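Local structure of polyhedrin (Simulium ubiquitum cypovirus, 5A9A) at residues Ser76-Glu81 with Ser94-Leu99. The protein forms the crystalline matrix of viral occlusion bodies (polyhedra), microcrystals that probably embed and protect cypovirus particles, and binds uridine 5'-triphosphate. Numbering follows the deposited sequence.
Sequences SNRHKE and SHHPEL. With UTP (uridine 5'-triphosphate), chain B.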
loop_
_atom_site.group_PDB
_atom_site.type_symbol
_atom_site.label_atom_id
_atom_site.label_comp_id
_atom_site.label_asym_id
_atom_site.label_seq_id
_atom_site.Cartn_x
_atom_site.Cartn_y
_atom_site.Cartn_z
ATOM N N SER A 76 10.578 -6.660 20.804
ATOM C CA SER A 76 11.107 -6.219 19.516
ATOM C C SER A 76 12.502 -6.781 19.251
ATOM O O SER A 76 12.810 -7.194 18.133
ATOM C CB SER A 76 11.135 -4.688 19.442
ATOM O OG SER A 76 12.127 -4.133 20.291
ATOM N N ASN A 77 13.341 -6.803 20.282
ATOM C CA ASN A 77 14.714 -7.273 20.133
ATOM C C ASN A 77 14.739 -8.766 19.825
ATOM O O ASN A 77 15.446 -9.216 18.923
ATOM C CB ASN A 77 15.517 -6.984 21.400
ATOM C CG ASN A 77 16.977 -6.690 21.109
ATOM O OD1 ASN A 77 17.342 -5.549 20.816
ATOM N ND2 ASN A 77 17.819 -7.715 21.187
ATOM N N ARG A 78 13.960 -9.527 20.587
ATOM C CA ARG A 78 13.828 -10.957 20.358
ATOM C C ARG A 78 13.368 -11.236 18.931
ATOM O O ARG A 78 13.887 -12.127 18.260
ATOM C CB ARG A 78 12.827 -11.563 21.342
ATOM C CG ARG A 78 12.531 -13.033 21.090
ATOM C CD ARG A 78 11.549 -13.585 22.109
ATOM N NE ARG A 78 11.969 -13.298 23.478
ATOM C CZ ARG A 78 12.917 -13.965 24.128
ATOM N NH1 ARG A 78 13.562 -14.963 23.536
ATOM N NH2 ARG A 78 13.228 -13.630 25.373
ATOM N N HIS A 79 12.388 -10.466 18.471
ATOM C CA HIS A 79 11.808 -10.682 17.151
ATOM C C HIS A 79 12.760 -10.239 16.040
ATOM O O HIS A 79 12.827 -10.868 14.984
ATOM C CB HIS A 79 10.459 -9.969 17.041
ATOM C CG HIS A 79 9.393 -10.573 17.902
ATOM N ND1 HIS A 79 8.215 -9.923 18.202
ATOM C CD2 HIS A 79 9.328 -11.774 18.525
ATOM C CE1 HIS A 79 7.473 -10.696 18.975
ATOM N NE2 HIS A 79 8.127 -11.824 19.186
ATOM N N LYS A 80 13.501 -9.164 16.284
ATOM C CA LYS A 80 14.515 -8.717 15.336
ATOM C C LYS A 80 15.582 -9.789 15.134
ATOM O O LYS A 80 15.951 -10.104 14.001
ATOM C CB LYS A 80 15.183 -7.427 15.814
ATOM C CG LYS A 80 16.312 -6.962 14.901
ATOM C CD LYS A 80 16.926 -5.658 15.377
ATOM C CE LYS A 80 17.865 -5.873 16.549
ATOM N NZ LYS A 80 18.388 -4.582 17.073
ATOM N N GLU A 81 16.082 -10.343 16.234
ATOM C CA GLU A 81 17.161 -11.321 16.166
ATOM C C GLU A 81 16.687 -12.616 15.518
ATOM O O GLU A 81 17.415 -13.236 14.743
ATOM C CB GLU A 81 17.719 -11.611 17.559
ATOM C CG GLU A 81 18.353 -10.408 18.229
ATOM C CD GLU A 81 19.456 -9.791 17.391
ATOM O OE1 GLU A 81 19.960 -10.465 16.464
ATOM O OE2 GLU A 81 19.823 -8.630 17.662
ATOM N N SER A 94 19.969 -15.048 18.302
ATOM C CA SER A 94 18.715 -15.712 18.634
ATOM C C SER A 94 19.015 -17.105 19.178
ATOM O O SER A 94 19.805 -17.843 18.592
ATOM C CB SER A 94 17.835 -15.788 17.382
ATOM O OG SER A 94 16.665 -16.551 17.606
ATOM N N HIS A 95 18.383 -17.466 20.293
ATOM C CA HIS A 95 18.801 -18.641 21.053
ATOM C C HIS A 95 17.775 -19.770 21.127
ATOM O O HIS A 95 17.991 -20.733 21.858
ATOM C CB HIS A 95 19.153 -18.237 22.489
ATOM C CG HIS A 95 19.862 -16.925 22.595
ATOM N ND1 HIS A 95 19.551 -15.990 23.559
ATOM C CD2 HIS A 95 20.875 -16.394 21.868
ATOM C CE1 HIS A 95 20.335 -14.936 23.416
ATOM N NE2 HIS A 95 21.147 -15.156 22.398
ATOM N N HIS A 96 16.668 -19.662 20.397
ATOM C CA HIS A 96 15.649 -20.711 20.433
ATOM C C HIS A 96 15.203 -21.093 19.027
ATOM O O HIS A 96 15.095 -20.232 18.156
ATOM C CB HIS A 96 14.433 -20.263 21.250
ATOM C CG HIS A 96 14.760 -19.866 22.656
ATOM N ND1 HIS A 96 15.155 -20.777 23.613
ATOM C CD2 HIS A 96 14.737 -18.661 23.271
ATOM C CE1 HIS A 96 15.372 -20.146 24.754
ATOM N NE2 HIS A 96 15.127 -18.861 24.573
ATOM N N PRO A 97 14.941 -22.391 18.802
ATOM C CA PRO A 97 14.517 -22.838 17.471
ATOM C C PRO A 97 13.215 -22.194 16.999
ATOM O O PRO A 97 13.090 -21.927 15.805
ATOM C CB PRO A 97 14.341 -24.349 17.649
ATOM C CG PRO A 97 15.263 -24.698 18.765
ATOM C CD PRO A 97 15.186 -23.529 19.705
ATOM N N GLU A 98 12.275 -21.942 17.905
ATOM C CA GLU A 98 10.985 -21.381 17.512
ATOM C C GLU A 98 10.544 -20.211 18.391
ATOM O O GLU A 98 10.931 -20.106 19.556
ATOM C CB GLU A 98 9.910 -22.470 17.529
ATOM C CG GLU A 98 10.144 -23.583 16.527
ATOM C CD GLU A 98 9.036 -24.621 16.532
ATOM O OE1 GLU A 98 7.931 -24.314 17.026
ATOM O OE2 GLU A 98 9.270 -25.741 16.033
ATOM N N LEU A 99 9.733 -19.332 17.809
ATOM C CA LEU A 99 9.128 -18.234 18.546
ATOM C C LEU A 99 7.755 -18.651 19.057
ATOM O O LEU A 99 6.993 -19.306 18.347
ATOM C CB LEU A 99 8.958 -17.004 17.650
ATOM C CG LEU A 99 10.186 -16.183 17.256
ATOM C CD1 LEU A 99 9.743 -15.001 16.405
ATOM C CD2 LEU A 99 10.952 -15.700 18.475
HETATM P PA UTP B . 12.824 -15.443 29.224
HETATM O O1A UTP B . 13.472 -16.774 28.934
HETATM O O2A UTP B . 11.612 -15.367 30.120
HETATM O O3A UTP B . 13.944 -14.436 29.793
HETATM O "O5'" UTP B . 12.422 -14.768 27.822
HETATM P PB UTP B . 15.476 -14.499 29.303
HETATM O O1B UTP B . 16.088 -13.145 29.560
HETATM O O2B UTP B . 16.107 -15.738 29.886
HETATM O O3B UTP B . 15.377 -14.685 27.706
HETATM P PG UTP B . 16.440 -15.586 26.898
HETATM O O1G UTP B . 17.508 -15.883 27.920
HETATM O O2G UTP B . 16.891 -14.708 25.761
HETATM O O3G UTP B . 15.614 -16.775 26.473
HETATM C "C5'" UTP B . 11.056 -14.604 27.451
HETATM C "C4'" UTP B . 10.595 -15.815 26.651
HETATM O "O4'" UTP B . 9.577 -15.471 25.709
HETATM C "C1'" UTP B . 9.642 -16.403 24.630
HETATM C "C2'" UTP B . 11.109 -16.782 24.493
HETATM O "O2'" UTP B . 11.277 -18.176 24.217
HETATM C "C3'" UTP B . 11.722 -16.435 25.840
HETATM O "O3'" UTP B . 12.210 -17.609 26.488
HETATM N N1 UTP B . 9.069 -15.837 23.406
HETATM C C6 UTP B . 8.264 -14.774 23.479
HETATM C C2 UTP B . 9.338 -16.425 22.154
HETATM O O2 UTP B . 10.081 -17.420 22.083
HETATM N N3 UTP B . 8.803 -15.918 21.040
HETATM C C4 UTP B . 7.997 -14.850 21.092
HETATM O O4 UTP B . 7.503 -14.387 20.042
HETATM C C5 UTP B . 7.711 -14.256 22.316
HETATM O O HOH W 1 15.041 -14.635 19.185
#
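Arg-78 and His-96 meet with guanidinium NH1 at the edge of the imidazole, close to its plane, 3.9 Å from CD2. UTP joins them: its ribose covers one guanidinium face, C3' lying 3.0 Å above the plane and offset toward the rim, while O3B sits at the guanidinium edge and takes a weak bond from NH2. At the His-96 edge, NE2 donates an almost straight hydrogen bond to the gamma-phosphate oxygen O3G (2.9 Å, 172°). His-79 NE2 donates a hydrogen bond to uracil O4 (2.8 Å), and its ND1 is hydrogen-bonded to Asp-71 OD1, so that bonds on both ring nitrogens would hold its rotation. Leu-99 CD1 touches His-79 CD2 (3.9 Å), and Leu-99 CD2 lies 3.4 Å from uracil N3. With CG anti to the backbone N (chi1 175°), Arg-78 sets CG against Leu-99 CD2, and the chain bends at chi3. Ser-94 CB rests on Glu-81 O, and a water links Arg-78 O to Ser-94 OG. No direct hydrogen bond joins residues 76-81 to residues 94-99; van der Waals contacts, one water and the nucleotide connect them. The arginine's positive charge would favour the triphosphate, consistent with a pocket gripping UTP at both base and phosphate.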